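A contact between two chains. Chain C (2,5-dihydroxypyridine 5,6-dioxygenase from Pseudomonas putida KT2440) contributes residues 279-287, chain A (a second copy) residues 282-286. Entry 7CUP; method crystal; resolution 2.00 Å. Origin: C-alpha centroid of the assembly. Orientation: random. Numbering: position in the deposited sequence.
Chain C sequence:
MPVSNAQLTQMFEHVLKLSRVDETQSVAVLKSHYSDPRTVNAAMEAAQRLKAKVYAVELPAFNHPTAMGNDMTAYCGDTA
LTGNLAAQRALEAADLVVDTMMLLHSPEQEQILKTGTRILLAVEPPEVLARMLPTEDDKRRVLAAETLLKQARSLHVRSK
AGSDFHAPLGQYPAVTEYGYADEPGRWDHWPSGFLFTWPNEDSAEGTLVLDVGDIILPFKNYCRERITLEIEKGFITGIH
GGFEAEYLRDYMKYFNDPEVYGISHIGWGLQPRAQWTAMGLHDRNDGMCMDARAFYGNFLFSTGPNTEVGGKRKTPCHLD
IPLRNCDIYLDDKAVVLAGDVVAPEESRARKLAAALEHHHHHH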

# COMPACT_ATOMS: atom_id res chain seq x y z
N MET C 279 2.39 25.01 -18.72
CA MET C 279 1.77 25.30 -17.41
C MET C 279 0.24 25.18 -17.48
O MET C 279 -0.37 24.63 -16.53
CB MET C 279 2.10 26.71 -16.92
CG MET C 279 1.82 26.91 -15.48
SD MET C 279 2.42 28.51 -15.01
CE MET C 279 1.27 29.57 -15.86
N GLY C 280 -0.39 25.71 -18.52
CA GLY C 280 -1.87 25.72 -18.61
C GLY C 280 -2.46 24.36 -18.93
O GLY C 280 -3.67 24.28 -19.03
N LEU C 281 -1.67 23.30 -19.06
CA LEU C 281 -2.20 21.94 -19.30
C LEU C 281 -2.07 21.12 -18.01
O LEU C 281 -2.42 19.93 -18.05
CB LEU C 281 -1.43 21.32 -20.47
CG LEU C 281 -1.61 22.08 -21.80
CD1 LEU C 281 -0.54 21.73 -22.82
CD2 LEU C 281 -2.98 21.80 -22.40
N HIS C 282 -1.56 21.75 -16.95
CA HIS C 282 -1.25 21.12 -15.63
C HIS C 282 -2.11 21.70 -14.49
O HIS C 282 -2.65 22.80 -14.63
CB HIS C 282 0.25 21.26 -15.31
CG HIS C 282 1.07 20.26 -16.06
ND1 HIS C 282 1.27 18.97 -15.60
CD2 HIS C 282 1.64 20.32 -17.29
CE1 HIS C 282 2.01 18.30 -16.45
NE2 HIS C 282 2.23 19.10 -17.51
N ASP C 283 -2.17 20.99 -13.37
CA ASP C 283 -2.63 21.54 -12.08
C ASP C 283 -1.41 22.08 -11.33
O ASP C 283 -0.28 21.65 -11.62
CB ASP C 283 -3.40 20.48 -11.29
CG ASP C 283 -4.73 20.13 -11.95
OD1 ASP C 283 -5.38 21.06 -12.45
OD2 ASP C 283 -5.07 18.91 -12.03
N ARG C 284 -1.63 22.97 -10.37
CA ARG C 284 -0.54 23.60 -9.61
C ARG C 284 0.36 22.56 -8.94
O ARG C 284 1.58 22.76 -8.93
CB ARG C 284 -1.11 24.50 -8.53
CG ARG C 284 -1.85 25.69 -9.09
CD ARG C 284 -1.98 26.72 -7.98
NE ARG C 284 -2.17 27.94 -8.69
CZ ARG C 284 -3.32 28.33 -9.21
NH1 ARG C 284 -4.39 27.59 -9.00
NH2 ARG C 284 -3.38 29.47 -9.89
N ASN C 285 -0.22 21.52 -8.34
CA ASN C 285 0.54 20.56 -7.51
C ASN C 285 1.25 19.53 -8.39
O ASN C 285 1.93 18.68 -7.81
CB ASN C 285 -0.38 19.95 -6.44
CG ASN C 285 -0.93 21.02 -5.51
OD1 ASN C 285 -0.26 22.01 -5.22
ND2 ASN C 285 -2.17 20.86 -5.07
N ASP C 286 1.12 19.58 -9.71
CA ASP C 286 1.82 18.62 -10.61
C ASP C 286 3.35 18.77 -10.45
O ASP C 286 4.06 17.75 -10.53
CB ASP C 286 1.38 18.76 -12.07
CG ASP C 286 -0.07 18.37 -12.30
OD1 ASP C 286 -0.71 17.96 -11.34
OD2 ASP C 286 -0.55 18.52 -13.44
N GLY C 287 3.86 19.97 -10.21
CA GLY C 287 5.31 20.22 -10.07
C GLY C 287 5.60 21.70 -9.94
O GLY C 287 4.66 22.47 -9.75
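Chain A 282-286: HDRND

Chain A meets chain C through equivalent loops of two copies of one protein, with no regular helix or strand in the chain A stretch. The nearest CA atoms across the contact are those of D283(C) and R284(A), 6.1 Å apart, and 328 Å² is buried in all. On chain C a 3-10 segment ends at L281(C); H282(C) (phi/psi -116/163) and D283(C) (-91/159) are then extended, and at D286(C) the chain folds back, its N donating to D283(C) O at 3.1 Å. Chain A repeats the turn, with D286(A) N to D283(A) O also at 3.1 Å.

The centre of the contact is the carboxylate of D283(C). Its CA-to-CB bond points sideways, but chi1 of -68° (m) and chi2 of -40° bring the oxygens to the start of the chain A turn. There R284(A) N donates to D283(C) OD1 (2.9 Å, 144°) and N285(A) N to D283(C) OD2 (2.8 Å, 146°), so one carboxylate accepts from two successive amides. The aliphatic part of D283(A) is also close, its CB 3.5 Å from D283(C) OD2.

R284(A) points toward chain C and covers the backbone before D283(C). With chi1 at -67° (m), chi2 at -155° (t) and chi3 at 179° (t), the chain is nearly extended, carrying CD to 3.9 Å from L281(C) C; chi4 of 75° then turns the guanidinium out of the plane of that chain. One face of the group lies under G280(C) O, which is 3.1 Å from R284(A) NE but at a poor angle for a hydrogen bond. R284(A) NH1 does reach H282(C) O at 2.7 Å, although the 119° angle makes this bond weak. The charge of D283(C) is near without forming a salt bridge: its OD1 is 4.3 Å from R284(A) NH1.

N285(A), with chi1 -64° (m) and chi2 -37°, directs its amide nitrogen at D286(C): ND2 donates to D286(C) OD2 at 2.8 Å and a nearly straight 168°. That acceptor is held from its own side as well, because H282(C) ND1 (2.9 Å) and D283(C) N (3.0 Å) both donate to D286(C) OD2, consistent with the m rotamers of H282(C) and D286(C). The same internal pattern recurs in chain A, where D286(A) OD2 accepts from H282(A) ND1 at 2.7 Å and from D283(A) N at 3.0 Å. The other end of the N285(A) amide uses a water, which lies 2.5 Å from N285(A) OD1 and 2.6 Å from L281(C) O and so bridges the two chains.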

# COMPACT_ATOMS: atom_id res chain seq x y z
N HIS A 282 -13.81 21.47 -11.12
CA HIS A 282 -12.84 20.35 -11.16
C HIS A 282 -11.39 20.85 -11.37
O HIS A 282 -11.20 22.00 -11.83
CB HIS A 282 -13.29 19.36 -12.24
CG HIS A 282 -14.28 18.37 -11.75
ND1 HIS A 282 -13.89 17.29 -11.01
CD2 HIS A 282 -15.63 18.30 -11.91
CE1 HIS A 282 -14.97 16.58 -10.72
NE2 HIS A 282 -16.04 17.17 -11.29
N ASP A 283 -10.42 20.03 -10.99
CA ASP A 283 -9.01 20.22 -11.41
C ASP A 283 -8.82 19.54 -12.77
O ASP A 283 -9.55 18.59 -13.10
CB ASP A 283 -8.03 19.78 -10.32
CG ASP A 283 -8.08 20.66 -9.07
OD1 ASP A 283 -8.24 21.88 -9.22
OD2 ASP A 283 -8.00 20.12 -7.96
N ARG A 284 -7.82 19.98 -13.52
CA ARG A 284 -7.57 19.44 -14.88
C ARG A 284 -7.35 17.93 -14.83
O ARG A 284 -7.83 17.22 -15.72
CB ARG A 284 -6.37 20.14 -15.49
CG ARG A 284 -6.61 21.61 -15.77
CD ARG A 284 -5.70 22.09 -16.88
NE ARG A 284 -5.95 23.48 -17.16
CZ ARG A 284 -5.55 24.49 -16.39
NH1 ARG A 284 -4.86 24.24 -15.29
NH2 ARG A 284 -5.84 25.73 -16.73
N ASN A 285 -6.69 17.41 -13.82
CA ASN A 285 -6.25 16.00 -13.85
C ASN A 285 -7.40 15.11 -13.36
O ASN A 285 -7.21 13.90 -13.33
CB ASN A 285 -4.94 15.79 -13.07
CG ASN A 285 -3.75 16.53 -13.67
OD1 ASN A 285 -3.63 16.63 -14.90
ND2 ASN A 285 -2.88 17.07 -12.82
N ASP A 286 -8.53 15.65 -12.95
CA ASP A 286 -9.67 14.82 -12.46
C ASP A 286 -10.15 13.90 -13.58
O ASP A 286 -10.57 12.81 -13.26
CB ASP A 286 -10.83 15.68 -11.99
CG ASP A 286 -10.50 16.45 -10.72
OD1 ASP A 286 -9.41 16.21 -10.16
OD2 ASP A 286 -11.32 17.29 -10.32
O HOH W 1 -2.39 17.61 -16.86